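Long-range contacts in lysine-sensitive aspartokinase 3 (Escherichia coli, PDB 2J0W), which catalyses the ATP-dependent phosphorylation of L-aspartate to 4-phospho-L-aspartate, the first step of lysine biosynthesis, and is inhibited allosterically by lysine: residues A[110-115]-A[193-198]; A[140-145]-A[180-185]; A[304-309]-A[435-440]; A[387-392]-A[429-434]. All coordinates share one frame; numbering follows the deposited sequence.

Contact 1: A[110-115]-A[193-198]. With ASP (aspartic acid), chain B.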
loop_
_atom_site.group_PDB
_atom_site.type_symbol
_atom_site.label_atom_id
_atom_site.label_comp_id
_atom_site.label_asym_id
_atom_site.label_seq_id
_atom_site.Cartn_x
_atom_site.Cartn_y
_atom_site.Cartn_z
ATOM N N LEU A 110 -21.908 -29.091 4.341
ATOM C CA LEU A 110 -22.459 -30.227 3.613
ATOM C C LEU A 110 -21.556 -30.467 2.406
ATOM O O LEU A 110 -21.252 -31.610 2.054
ATOM C CB LEU A 110 -23.889 -29.923 3.159
ATOM C CG LEU A 110 -24.573 -30.989 2.298
ATOM C CD1 LEU A 110 -24.614 -32.316 3.041
ATOM C CD2 LEU A 110 -25.977 -30.538 1.946
ATOM N N THR A 111 -21.116 -29.376 1.788
ATOM C CA THR A 111 -20.239 -29.434 0.625
ATOM C C THR A 111 -18.897 -30.128 0.950
ATOM O O THR A 111 -18.449 -31.017 0.216
ATOM C CB THR A 111 -19.989 -28.019 0.100
ATOM O OG1 THR A 111 -21.168 -27.543 -0.568
ATOM C CG2 THR A 111 -18.803 -28.007 -0.862
ATOM N N ASP A 112 -18.269 -29.732 2.057
ATOM C CA ASP A 112 -17.004 -30.339 2.461
ATOM C C ASP A 112 -17.206 -31.834 2.678
ATOM O O ASP A 112 -16.358 -32.645 2.305
ATOM C CB ASP A 112 -16.474 -29.700 3.757
ATOM C CG ASP A 112 -15.513 -28.540 3.500
ATOM O OD1 ASP A 112 -15.476 -28.026 2.364
ATOM O OD2 ASP A 112 -14.798 -28.130 4.440
ATOM N N GLU A 113 -18.338 -32.195 3.279
ATOM C CA GLU A 113 -18.633 -33.598 3.564
ATOM C C GLU A 113 -18.899 -34.413 2.309
ATOM O O GLU A 113 -18.497 -35.568 2.206
ATOM C CB GLU A 113 -19.838 -33.712 4.486
ATOM C CG GLU A 113 -20.331 -35.150 4.652
ATOM C CD GLU A 113 -19.268 -36.096 5.183
ATOM O OE1 GLU A 113 -18.607 -35.757 6.189
ATOM O OE2 GLU A 113 -19.104 -37.189 4.603
ATOM N N LEU A 114 -19.596 -33.815 1.356
ATOM C CA LEU A 114 -19.896 -34.519 0.128
ATOM C C LEU A 114 -18.649 -34.531 -0.743
ATOM O O LEU A 114 -18.289 -35.557 -1.311
ATOM C CB LEU A 114 -21.042 -33.814 -0.591
ATOM C CG LEU A 114 -21.685 -34.553 -1.756
ATOM C CD1 LEU A 114 -22.922 -33.794 -2.184
ATOM C CD2 LEU A 114 -20.711 -34.674 -2.897
ATOM N N VAL A 115 -17.974 -33.393 -0.851
ATOM C CA VAL A 115 -16.797 -33.363 -1.704
ATOM C C VAL A 115 -15.674 -34.235 -1.187
ATOM O O VAL A 115 -14.855 -34.706 -1.956
ATOM C CB VAL A 115 -16.263 -31.935 -1.912
ATOM C CG1 VAL A 115 -14.868 -32.002 -2.502
ATOM C CG2 VAL A 115 -17.183 -31.155 -2.864
ATOM N N THR A 193 -16.550 -33.273 8.822
ATOM C CA THR A 193 -15.515 -33.248 7.795
ATOM C C THR A 193 -15.281 -31.858 7.225
ATOM O O THR A 193 -16.223 -31.097 7.002
ATOM C CB THR A 193 -15.853 -34.190 6.620
ATOM O OG1 THR A 193 -16.187 -35.492 7.121
ATOM C CG2 THR A 193 -14.641 -34.335 5.696
ATOM N N THR A 194 -14.010 -31.535 6.989
ATOM C CA THR A 194 -13.620 -30.244 6.419
ATOM C C THR A 194 -12.703 -30.467 5.233
ATOM O O THR A 194 -12.216 -31.578 5.018
ATOM C CB THR A 194 -12.831 -29.416 7.426
ATOM O OG1 THR A 194 -11.689 -30.176 7.856
ATOM C CG2 THR A 194 -13.708 -29.051 8.629
ATOM N N THR A 195 -12.471 -29.414 4.458
ATOM C CA THR A 195 -11.543 -29.495 3.329
ATOM C C THR A 195 -10.631 -28.279 3.459
ATOM O O THR A 195 -11.031 -27.276 4.055
ATOM C CB THR A 195 -12.258 -29.454 1.974
ATOM O OG1 THR A 195 -12.952 -28.203 1.817
ATOM C CG2 THR A 195 -13.231 -30.603 1.873
ATOM N N LEU A 196 -9.416 -28.362 2.925
ATOM C CA LEU A 196 -8.453 -27.258 3.025
ATOM C C LEU A 196 -8.581 -26.209 1.914
ATOM O O LEU A 196 -7.871 -25.204 1.926
ATOM C CB LEU A 196 -7.030 -27.820 3.029
ATOM C CG LEU A 196 -6.815 -28.910 4.084
ATOM C CD1 LEU A 196 -5.651 -29.810 3.683
ATOM C CD2 LEU A 196 -6.589 -28.268 5.459
ATOM N N GLY A 197 -9.490 -26.423 0.966
ATOM C CA GLY A 197 -9.633 -25.463 -0.116
ATOM C C GLY A 197 -9.050 -26.053 -1.387
ATOM O O GLY A 197 -8.129 -26.873 -1.317
ATOM N N ARG A 198 -9.581 -25.650 -2.544
ATOM C CA ARG A 198 -9.118 -26.178 -3.823
ATOM C C ARG A 198 -7.594 -26.298 -3.889
ATOM O O ARG A 198 -6.875 -25.411 -3.418
ATOM C CB ARG A 198 -9.605 -25.291 -4.968
ATOM C CG ARG A 198 -11.119 -25.112 -5.029
ATOM C CD ARG A 198 -11.861 -26.439 -4.887
ATOM N NE ARG A 198 -11.527 -27.397 -5.940
ATOM C CZ ARG A 198 -12.239 -27.583 -7.050
ATOM N NH1 ARG A 198 -13.341 -26.872 -7.262
ATOM N NH2 ARG A 198 -11.848 -28.485 -7.950
HETATM N N ASP B . -9.337 -32.658 -4.973
HETATM C CA ASP B . -9.270 -31.236 -4.641
HETATM C C ASP B . -9.562 -30.462 -5.945
HETATM O O ASP B . -9.958 -31.111 -6.944
HETATM C CB ASP B . -7.877 -30.910 -4.019
HETATM C CG ASP B . -6.649 -31.018 -4.950
HETATM O OD1 ASP B . -6.837 -31.353 -6.161
HETATM O OD2 ASP B . -5.482 -30.770 -4.474
HETATM O OXT ASP B . -9.351 -29.201 -5.965
#
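Asp112, on helix 108-131, reaches the strand 193-195 with both carboxylate oxygens; the helix and strand axes run nearly perpendicular. Three hydrogen bonds join the segments, all accepted by acidic side chains of the helix. OG1 of Thr195, also bonded to the Thr359 hydroxyl, donates to OD1 of Asp112 over 2.6 Å, coming from above the carboxylate plane, 53° out of it. The other oxygen, OD2 of Asp112, takes a weak, bent bond from the backbone N of Thr195 (2.7 Å) and a further one from Gly153 N. The next residue, Glu113, holds CG anti to its backbone N (chi1 171°) and then bends at chi2; its OE1 is met on the syn side by OG1 of Thr193, also at 2.6 Å. That hydroxyl has a second partner in Arg143. Around these bonds, CB of Asp112 lies 3.5 Å from Thr193 O, and CG2 of Thr195 rests against the Asp112 carboxylate. An alanine in place of Asp112 would probably leave the Thr195 hydroxyl and amide and Gly153 N without this acceptor. Beyond the strand, NE of Arg198 donates an almost straight bond to OXT of the bound aspartate (2.8 Å, 166°), in the guanidinium plane. The pairing lies just ahead of Arg198, and so probably helps to place the loop that leads into the aspartate site of the amino acid kinase fold.

Contact 2: A[140-145]-A[180-185]. With ASP (aspartic acid), chain B.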
loop_
_atom_site.group_PDB
_atom_site.type_symbol
_atom_site.label_atom_id
_atom_site.label_comp_id
_atom_site.label_asym_id
_atom_site.label_seq_id
_atom_site.Cartn_x
_atom_site.Cartn_y
_atom_site.Cartn_z
ATOM N N PHE A 140 -5.477 -45.376 4.786
ATOM C CA PHE A 140 -5.551 -44.619 6.033
ATOM C C PHE A 140 -6.393 -43.364 5.856
ATOM O O PHE A 140 -6.256 -42.664 4.857
ATOM C CB PHE A 140 -4.155 -44.220 6.499
ATOM C CG PHE A 140 -4.139 -43.590 7.856
ATOM C CD1 PHE A 140 -4.345 -44.362 8.994
ATOM C CD2 PHE A 140 -3.943 -42.224 8.000
ATOM C CE1 PHE A 140 -4.356 -43.777 10.269
ATOM C CE2 PHE A 140 -3.952 -41.626 9.272
ATOM C CZ PHE A 140 -4.157 -42.405 10.406
ATOM N N ASP A 141 -7.240 -43.076 6.840
ATOM C CA ASP A 141 -8.132 -41.904 6.810
ATOM C C ASP A 141 -7.491 -40.655 7.452
ATOM O O ASP A 141 -7.563 -40.487 8.676
ATOM C CB ASP A 141 -9.431 -42.254 7.550
ATOM C CG ASP A 141 -10.489 -41.170 7.437
ATOM O OD1 ASP A 141 -10.143 -39.970 7.323
ATOM O OD2 ASP A 141 -11.685 -41.526 7.482
ATOM N N VAL A 142 -6.893 -39.770 6.648
ATOM C CA VAL A 142 -6.251 -38.585 7.214
ATOM C C VAL A 142 -7.085 -37.889 8.243
ATOM O O VAL A 142 -6.550 -37.274 9.160
ATOM C CB VAL A 142 -5.903 -37.493 6.188
ATOM C CG1 VAL A 142 -4.508 -37.702 5.643
ATOM C CG2 VAL A 142 -6.940 -37.447 5.104
ATOM N N ARG A 143 -8.396 -37.962 8.103
ATOM C CA ARG A 143 -9.245 -37.279 9.062
ATOM C C ARG A 143 -8.928 -37.647 10.507
ATOM O O ARG A 143 -9.186 -36.862 11.421
ATOM C CB ARG A 143 -10.709 -37.529 8.724
ATOM C CG ARG A 143 -11.084 -36.894 7.402
ATOM C CD ARG A 143 -12.514 -37.168 7.043
ATOM N NE ARG A 143 -12.719 -38.585 6.778
ATOM C CZ ARG A 143 -13.880 -39.114 6.405
ATOM N NH1 ARG A 143 -14.956 -38.344 6.243
ATOM N NH2 ARG A 143 -13.965 -40.419 6.211
ATOM N N LYS A 144 -8.347 -38.824 10.720
ATOM C CA LYS A 144 -7.982 -39.228 12.079
ATOM C C LYS A 144 -6.826 -38.361 12.565
ATOM O O LYS A 144 -6.605 -38.224 13.767
ATOM C CB LYS A 144 -7.541 -40.688 12.124
ATOM C CG LYS A 144 -8.583 -41.694 11.700
ATOM C CD LYS A 144 -7.979 -43.092 11.723
ATOM C CE LYS A 144 -8.872 -44.112 11.030
ATOM N NZ LYS A 144 -8.118 -45.372 10.765
ATOM N N VAL A 145 -6.093 -37.768 11.628
ATOM C CA VAL A 145 -4.958 -36.942 11.988
ATOM C C VAL A 145 -5.009 -35.472 11.624
ATOM O O VAL A 145 -4.577 -34.630 12.414
ATOM C CB VAL A 145 -3.682 -37.535 11.415
ATOM C CG1 VAL A 145 -2.659 -36.444 11.180
ATOM C CG2 VAL A 145 -3.139 -38.581 12.390
ATOM N N ILE A 180 -1.408 -45.297 2.259
ATOM C CA ILE A 180 -2.041 -44.457 1.263
ATOM C C ILE A 180 -3.162 -43.704 1.967
ATOM O O ILE A 180 -4.009 -44.312 2.641
ATOM C CB ILE A 180 -2.604 -45.321 0.119
ATOM C CG1 ILE A 180 -1.500 -46.255 -0.378
ATOM C CG2 ILE A 180 -3.121 -44.448 -1.018
ATOM C CD1 ILE A 180 -0.193 -45.550 -0.621
ATOM N N THR A 181 -3.156 -42.380 1.841
ATOM C CA THR A 181 -4.191 -41.579 2.471
ATOM C C THR A 181 -4.614 -40.436 1.546
ATOM O O THR A 181 -4.081 -40.295 0.436
ATOM C CB THR A 181 -3.718 -41.047 3.843
ATOM O OG1 THR A 181 -4.824 -40.427 4.501
ATOM C CG2 THR A 181 -2.549 -40.042 3.697
ATOM N N GLN A 182 -5.554 -39.612 1.998
ATOM C CA GLN A 182 -6.056 -38.522 1.158
ATOM C C GLN A 182 -5.706 -37.091 1.538
ATOM O O GLN A 182 -5.727 -36.717 2.707
ATOM C CB GLN A 182 -7.578 -38.645 1.040
ATOM C CG GLN A 182 -8.292 -38.937 2.348
ATOM C CD GLN A 182 -8.045 -40.337 2.873
ATOM O OE1 GLN A 182 -8.034 -40.559 4.086
ATOM N NE2 GLN A 182 -7.857 -41.293 1.969
ATOM N N GLY A 183 -5.385 -36.278 0.544
ATOM C CA GLY A 183 -5.080 -34.891 0.840
ATOM C C GLY A 183 -6.368 -34.100 0.707
ATOM O O GLY A 183 -7.415 -34.685 0.414
ATOM N N PHE A 184 -6.300 -32.788 0.938
ATOM C CA PHE A 184 -7.456 -31.898 0.801
ATOM C C PHE A 184 -8.511 -31.930 1.921
ATOM O O PHE A 184 -9.189 -30.919 2.161
ATOM C CB PHE A 184 -8.127 -32.181 -0.545
ATOM C CG PHE A 184 -9.369 -31.386 -0.801
ATOM C CD1 PHE A 184 -9.339 -29.994 -0.775
ATOM C CD2 PHE A 184 -10.545 -32.024 -1.200
ATOM C CE1 PHE A 184 -10.461 -29.238 -1.163
ATOM C CE2 PHE A 184 -11.683 -31.280 -1.593
ATOM C CZ PHE A 184 -11.637 -29.884 -1.577
ATOM N N ILE A 185 -8.654 -33.065 2.604
ATOM C CA ILE A 185 -9.655 -33.171 3.660
ATOM C C ILE A 185 -9.141 -33.260 5.092
ATOM O O ILE A 185 -7.985 -33.612 5.344
ATOM C CB ILE A 185 -10.579 -34.377 3.445
ATOM C CG1 ILE A 185 -9.800 -35.679 3.639
ATOM C CG2 ILE A 185 -11.167 -34.329 2.050
ATOM C CD1 ILE A 185 -10.668 -36.924 3.529
HETATM N N ASP B . -9.337 -32.658 -4.973
HETATM C CA ASP B . -9.270 -31.236 -4.641
HETATM C C ASP B . -9.562 -30.462 -5.945
HETATM O O ASP B . -9.958 -31.111 -6.944
HETATM C CB ASP B . -7.877 -30.910 -4.019
HETATM C CG ASP B . -6.649 -31.018 -4.950
HETATM O OD1 ASP B . -6.837 -31.353 -6.161
HETATM O OD2 ASP B . -5.482 -30.770 -4.474
HETATM O OXT ASP B . -9.351 -29.201 -5.965
#
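Val142 and Thr181 meet where the loop after strand 137-139 runs beside strand 178-182, at one edge of the central sheet of the amino acid kinase fold. Phe140 N donates to Ile180 O (2.8 Å). The Thr181 hydroxyl, anti to its own backbone N (chi1 -172°), donates to Phe140 O from above the carbonyl plane and takes a weak bond from Val142 N.

Gln182 follows a bent course. Beyond CB, its CG and CD pass alongside the CG2 methyl of Val142, the two side chains sliding past each other in opposite directions; the 3.4 Å from CG to CG2 is approximate, because that methyl is modelled too close to Gln182 O. At the tip, OE1 accepts from Val142 N (2.9 Å), the donor lying 27° out of the plane of the side-chain amide, while the side chain also touches Glu119, a substrate-binding residue.

Farther along, Ile185 packs its CG1 on CG2 of Val142 and its CD1 on CG of Arg143. The guanidinium of Arg143 is held by a salt bridge from NH2 to Asp141 OD2. Between Gln182 and Ile185 the chain turns the Phe184 ring to the substrate: CA of the bound aspartate sits over the ring centre, 3.7 Å above its plane.

Contact 3: A[304-309]-A[435-440]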
loop_
_atom_site.group_PDB
_atom_site.type_symbol
_atom_site.label_atom_id
_atom_site.label_comp_id
_atom_site.label_asym_id
_atom_site.label_seq_id
_atom_site.Cartn_x
_atom_site.Cartn_y
_atom_site.Cartn_z
ATOM N N LEU A 304 0.306 -15.244 -12.972
ATOM C CA LEU A 304 -0.971 -14.600 -13.244
ATOM C C LEU A 304 -2.030 -15.063 -12.248
ATOM O O LEU A 304 -2.145 -16.253 -11.965
ATOM C CB LEU A 304 -1.413 -14.948 -14.663
ATOM C CG LEU A 304 -2.808 -14.536 -15.125
ATOM C CD1 LEU A 304 -2.873 -13.025 -15.366
ATOM C CD2 LEU A 304 -3.126 -15.296 -16.410
ATOM N N ARG A 305 -2.780 -14.115 -11.694
ATOM C CA ARG A 305 -3.857 -14.430 -10.752
ATOM C C ARG A 305 -5.100 -13.731 -11.300
ATOM O O ARG A 305 -5.210 -12.506 -11.273
ATOM C CB ARG A 305 -3.524 -13.918 -9.349
ATOM C CG ARG A 305 -4.189 -14.723 -8.249
ATOM C CD ARG A 305 -3.583 -14.436 -6.878
ATOM N NE ARG A 305 -3.972 -13.130 -6.344
ATOM C CZ ARG A 305 -3.470 -12.623 -5.224
ATOM N NH1 ARG A 305 -2.568 -13.313 -4.531
ATOM N NH2 ARG A 305 -3.862 -11.433 -4.795
ATOM N N ARG A 306 -6.024 -14.529 -11.815
ATOM C CA ARG A 306 -7.251 -14.032 -12.427
ATOM C C ARG A 306 -8.419 -13.728 -11.503
ATOM O O ARG A 306 -8.478 -14.195 -10.368
ATOM C CB ARG A 306 -7.736 -15.031 -13.471
ATOM C CG ARG A 306 -6.898 -15.079 -14.711
ATOM C CD ARG A 306 -7.810 -15.165 -15.903
ATOM N NE ARG A 306 -7.162 -14.690 -17.115
ATOM C CZ ARG A 306 -7.669 -13.741 -17.894
ATOM N NH1 ARG A 306 -8.826 -13.168 -17.578
ATOM N NH2 ARG A 306 -7.029 -13.381 -18.998
ATOM N N ASN A 307 -9.369 -12.969 -12.044
ATOM C CA ASN A 307 -10.581 -12.587 -11.333
ATOM C C ASN A 307 -10.299 -11.897 -10.014
ATOM O O ASN A 307 -10.865 -12.241 -8.971
ATOM C CB ASN A 307 -11.457 -13.806 -11.096
ATOM C CG ASN A 307 -11.611 -14.635 -12.336
ATOM O OD1 ASN A 307 -11.898 -14.105 -13.410
ATOM N ND2 ASN A 307 -11.419 -15.952 -12.204
ATOM N N GLN A 308 -9.411 -10.919 -10.069
ATOM C CA GLN A 308 -9.079 -10.168 -8.887
ATOM C C GLN A 308 -10.114 -9.053 -8.772
ATOM O O GLN A 308 -10.746 -8.665 -9.754
ATOM C CB GLN A 308 -7.667 -9.600 -9.012
ATOM C CG GLN A 308 -6.615 -10.665 -9.271
ATOM C CD GLN A 308 -6.471 -11.662 -8.128
ATOM O OE1 GLN A 308 -5.976 -11.330 -7.055
ATOM N NE2 GLN A 308 -6.902 -12.892 -8.361
ATOM N N THR A 309 -10.306 -8.568 -7.557
ATOM C CA THR A 309 -11.249 -7.493 -7.310
ATOM C C THR A 309 -10.476 -6.329 -6.684
ATOM O O THR A 309 -9.682 -6.542 -5.766
ATOM C CB THR A 309 -12.352 -7.957 -6.339
ATOM O OG1 THR A 309 -12.951 -9.162 -6.837
ATOM C CG2 THR A 309 -13.415 -6.878 -6.192
ATOM N N ASP A 435 -6.975 -8.590 -21.360
ATOM C CA ASP A 435 -5.623 -8.349 -21.869
ATOM C C ASP A 435 -4.583 -9.136 -21.061
ATOM O O ASP A 435 -3.393 -9.147 -21.393
ATOM C CB ASP A 435 -5.282 -6.850 -21.797
ATOM C CG ASP A 435 -6.266 -5.974 -22.564
ATOM O OD1 ASP A 435 -6.180 -4.733 -22.439
ATOM O OD2 ASP A 435 -7.119 -6.521 -23.294
ATOM N N ALA A 436 -5.046 -9.800 -20.008
ATOM C CA ALA A 436 -4.183 -10.565 -19.116
ATOM C C ALA A 436 -3.081 -11.422 -19.750
ATOM O O ALA A 436 -1.894 -11.169 -19.542
ATOM C CB ALA A 436 -5.040 -11.429 -18.202
ATOM N N GLU A 437 -3.462 -12.438 -20.514
ATOM C CA GLU A 437 -2.465 -13.318 -21.113
ATOM C C GLU A 437 -1.529 -12.664 -22.128
ATOM O O GLU A 437 -0.326 -12.949 -22.125
ATOM C CB GLU A 437 -3.149 -14.541 -21.725
ATOM C CG GLU A 437 -3.914 -15.362 -20.707
ATOM C CD GLU A 437 -4.418 -16.674 -21.260
ATOM O OE1 GLU A 437 -4.918 -16.689 -22.406
ATOM O OE2 GLU A 437 -4.333 -17.691 -20.544
ATOM N N GLN A 438 -2.057 -11.794 -22.989
ATOM C CA GLN A 438 -1.207 -11.131 -23.977
ATOM C C GLN A 438 -0.069 -10.379 -23.261
ATOM O O GLN A 438 1.048 -10.268 -23.780
ATOM C CB GLN A 438 -2.020 -10.161 -24.843
ATOM C CG GLN A 438 -1.222 -9.636 -26.028
ATOM C CD GLN A 438 -1.901 -8.490 -26.763
ATOM O OE1 GLN A 438 -1.345 -7.931 -27.709
ATOM N NE2 GLN A 438 -3.100 -8.133 -26.328
ATOM N N VAL A 439 -0.355 -9.872 -22.065
ATOM C CA VAL A 439 0.648 -9.172 -21.282
ATOM C C VAL A 439 1.694 -10.182 -20.811
ATOM O O VAL A 439 2.893 -9.975 -20.988
ATOM C CB VAL A 439 0.006 -8.480 -20.057
ATOM C CG1 VAL A 439 1.084 -7.949 -19.117
ATOM C CG2 VAL A 439 -0.887 -7.343 -20.522
ATOM N N VAL A 440 1.237 -11.279 -20.220
ATOM C CA VAL A 440 2.144 -12.312 -19.729
ATOM C C VAL A 440 3.092 -12.762 -20.830
ATOM O O VAL A 440 4.277 -13.025 -20.597
ATOM C CB VAL A 440 1.363 -13.525 -19.234
ATOM C CG1 VAL A 440 2.314 -14.611 -18.773
ATOM C CG2 VAL A 440 0.448 -13.094 -18.114
HETATM O O HOH W 1 -5.397 -17.335 -17.331
#
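Leu304 and Ala436 bring strand 299-313 and helix 436-448 together in the regulatory part of the chain, where a helix packs on an antiparallel sheet as in ACT domains. Strand 304-306 and helix 436-440 run antiparallel, at 176°, with axes 10.1 Å apart. In the first shell, CD1 of Leu304 touches CB of Ala436 at 3.9 Å and CG2 of Val440 at 4.3 Å, one methyl thus bridging successive turns of the helix. CG of Leu304 stands anti to the backbone N (chi1 172°), which sets the branch point toward the helix. The guanidinium of Arg306 is modelled over Ala436, too close for its place to be sure, and a water makes weak bonds to Arg306 NE and Glu437 OE2.

Ala387 of the neighbouring strand 386-393 touches both Leu304 and Ala436. On the far side of strand 304-306, Arg305 forms a salt bridge with Asp340, a residue of the lysine inhibitor site. Its NE and NH2 grip a single atom, Gln308 OE1, side-on and from the same face of the amide; across the corner at Asn307, Gln308 NE2 donates to Arg306 O at 2.9 Å.

Contact 4: A[387-392]-A[429-434]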
loop_
_atom_site.group_PDB
_atom_site.type_symbol
_atom_site.label_atom_id
_atom_site.label_comp_id
_atom_site.label_asym_id
_atom_site.label_seq_id
_atom_site.Cartn_x
_atom_site.Cartn_y
_atom_site.Cartn_z
ATOM N N ALA A 387 -7.100 -8.723 -13.494
ATOM C CA ALA A 387 -6.129 -9.801 -13.314
ATOM C C ALA A 387 -4.781 -9.289 -12.799
ATOM O O ALA A 387 -4.266 -8.273 -13.273
ATOM C CB ALA A 387 -5.941 -10.537 -14.637
ATOM N N LEU A 388 -4.208 -9.996 -11.828
ATOM C CA LEU A 388 -2.919 -9.603 -11.259
ATOM C C LEU A 388 -1.748 -10.249 -11.984
ATOM O O LEU A 388 -1.774 -11.448 -12.273
ATOM C CB LEU A 388 -2.820 -9.999 -9.786
ATOM C CG LEU A 388 -1.422 -9.771 -9.184
ATOM C CD1 LEU A 388 -1.273 -8.314 -8.832
ATOM C CD2 LEU A 388 -1.213 -10.612 -7.946
ATOM N N VAL A 389 -0.720 -9.453 -12.270
ATOM C CA VAL A 389 0.485 -9.965 -12.912
ATOM C C VAL A 389 1.660 -9.701 -11.967
ATOM O O VAL A 389 1.895 -8.568 -11.543
ATOM C CB VAL A 389 0.753 -9.300 -14.289
ATOM C CG1 VAL A 389 2.114 -9.733 -14.819
ATOM C CG2 VAL A 389 -0.313 -9.721 -15.283
ATOM N N ALA A 390 2.387 -10.757 -11.636
ATOM C CA ALA A 390 3.514 -10.647 -10.730
ATOM C C ALA A 390 4.833 -11.079 -11.355
ATOM O O ALA A 390 4.878 -12.047 -12.103
ATOM C CB ALA A 390 3.246 -11.487 -9.503
ATOM N N LEU A 391 5.905 -10.357 -11.048
ATOM C CA LEU A 391 7.231 -10.716 -11.535
ATOM C C LEU A 391 8.039 -11.134 -10.330
ATOM O O LEU A 391 8.223 -10.361 -9.395
ATOM C CB LEU A 391 7.936 -9.539 -12.188
ATOM C CG LEU A 391 9.444 -9.806 -12.328
ATOM C CD1 LEU A 391 9.680 -10.924 -13.324
ATOM C CD2 LEU A 391 10.161 -8.549 -12.774
ATOM N N ILE A 392 8.530 -12.356 -10.341
ATOM C CA ILE A 392 9.310 -12.813 -9.218
ATOM C C ILE A 392 10.765 -12.955 -9.589
ATOM O O ILE A 392 11.106 -13.441 -10.675
ATOM C CB ILE A 392 8.775 -14.135 -8.691
ATOM C CG1 ILE A 392 7.366 -13.897 -8.163
ATOM C CG2 ILE A 392 9.701 -14.703 -7.607
ATOM C CD1 ILE A 392 6.833 -15.025 -7.359
ATOM N N PHE A 429 1.083 -6.039 -10.486
ATOM C CA PHE A 429 0.227 -5.010 -11.024
ATOM C C PHE A 429 -1.021 -5.607 -11.655
ATOM O O PHE A 429 -1.048 -6.782 -12.018
ATOM C CB PHE A 429 0.997 -4.140 -12.014
ATOM C CG PHE A 429 1.529 -4.877 -13.194
ATOM C CD1 PHE A 429 0.822 -4.901 -14.392
ATOM C CD2 PHE A 429 2.763 -5.507 -13.132
ATOM C CE1 PHE A 429 1.345 -5.542 -15.523
ATOM C CE2 PHE A 429 3.296 -6.152 -14.252
ATOM C CZ PHE A 429 2.588 -6.167 -15.449
ATOM N N LEU A 430 -2.065 -4.797 -11.747
ATOM C CA LEU A 430 -3.319 -5.237 -12.323
ATOM C C LEU A 430 -3.457 -4.741 -13.751
ATOM O O LEU A 430 -2.808 -3.774 -14.156
ATOM C CB LEU A 430 -4.505 -4.726 -11.483
ATOM C CG LEU A 430 -4.554 -5.146 -10.004
ATOM C CD1 LEU A 430 -5.881 -4.704 -9.383
ATOM C CD2 LEU A 430 -4.395 -6.662 -9.878
ATOM N N VAL A 431 -4.300 -5.434 -14.510
ATOM C CA VAL A 431 -4.609 -5.096 -15.898
ATOM C C VAL A 431 -5.978 -5.710 -16.168
ATOM O O VAL A 431 -6.329 -6.732 -15.579
ATOM C CB VAL A 431 -3.579 -5.689 -16.900
ATOM C CG1 VAL A 431 -2.181 -5.206 -16.560
ATOM C CG2 VAL A 431 -3.628 -7.205 -16.881
ATOM N N PRO A 432 -6.782 -5.089 -17.037
ATOM C CA PRO A 432 -8.096 -5.677 -17.299
ATOM C C PRO A 432 -7.985 -7.143 -17.727
ATOM O O PRO A 432 -7.111 -7.506 -18.513
ATOM C CB PRO A 432 -8.668 -4.769 -18.389
ATOM C CG PRO A 432 -7.437 -4.232 -19.069
ATOM C CD PRO A 432 -6.535 -3.931 -17.907
ATOM N N GLY A 433 -8.873 -7.975 -17.185
ATOM C CA GLY A 433 -8.883 -9.396 -17.486
ATOM C C GLY A 433 -8.577 -9.831 -18.914
ATOM O O GLY A 433 -7.651 -10.610 -19.134
ATOM N N GLU A 434 -9.341 -9.342 -19.887
ATOM C CA GLU A 434 -9.141 -9.729 -21.289
ATOM C C GLU A 434 -7.739 -9.548 -21.874
ATOM O O GLU A 434 -7.355 -10.274 -22.793
ATOM C CB GLU A 434 -10.154 -9.012 -22.195
ATOM C CG GLU A 434 -10.312 -7.530 -21.924
ATOM C CD GLU A 434 -11.090 -7.256 -20.644
ATOM O OE1 GLU A 434 -10.497 -6.735 -19.672
ATOM O OE2 GLU A 434 -12.300 -7.573 -20.611
#
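Val389 N donates to Phe429 O over 2.7 Å, a nearly straight bond (166°) and the shortest between these two antiparallel strands of the ACT-type sheet. Phe429 N returns a bond to Val389 O, closing a hydrogen-bonded pair. The next such pair joins Ala387 and Val431, with Ala387 N to Val431 O at 3.0 Å and Val431 N to Ala387 O. Between them lies the non-hydrogen-bonded pair of Leu388 and Leu430, where CA of Leu430 comes 3.3 Å from Ala387 O in a CA-H...O contact.

The side chains divide between the two faces. Leu388 and Leu430 share one, CD1 of the first meeting CD2 of the second at 3.7 Å. On the other, towards helix 436-448, CG of Phe429 takes the crowded position between its backbone N and carbonyl carbon (chi1 61°), and the side chains of Phe429 and Val389 run side by side in the same direction. CB of Val389 stands over the ring face, offset toward the rim, in a CH-pi contact 4.0 Å from the centroid. Leu443 of that helix touches both residues. An alanine in place of Phe429 would probably open a gap beside Val389 and Leu443, leaving CB and CG1 of the valine without their aromatic partner. On the same face CG2 of Val431 comes within 4.5 Å of CG2 of Val389, whereas CG1 of Val389 meets Phe429 CZ at 3.7 Å.

In the fold
Contacts 1 and 2 belong to the kinase part, contacts 3 and 4 to the regulatory part. Contact 2 is nested in the loop closed by contact 1; their centres are 13 Å apart, and both touch the bound aspartate. They join through Leu196 N, probably hydrogen-bonded to Phe184 O at 2.7 Å, and through Val115 packing on the Phe184 ring. Contacts 3 and 4, with centres only 4 Å apart, share a sheet, Arg305 O probably accepting from Leu388 N at 2.8 Å. The two groups do not touch: contacts 1 and 3 have centres 28 Å apart and nearest atoms about 12 Å. Even so, the Leu304 side chain lies about 8 Å from the bound ADP.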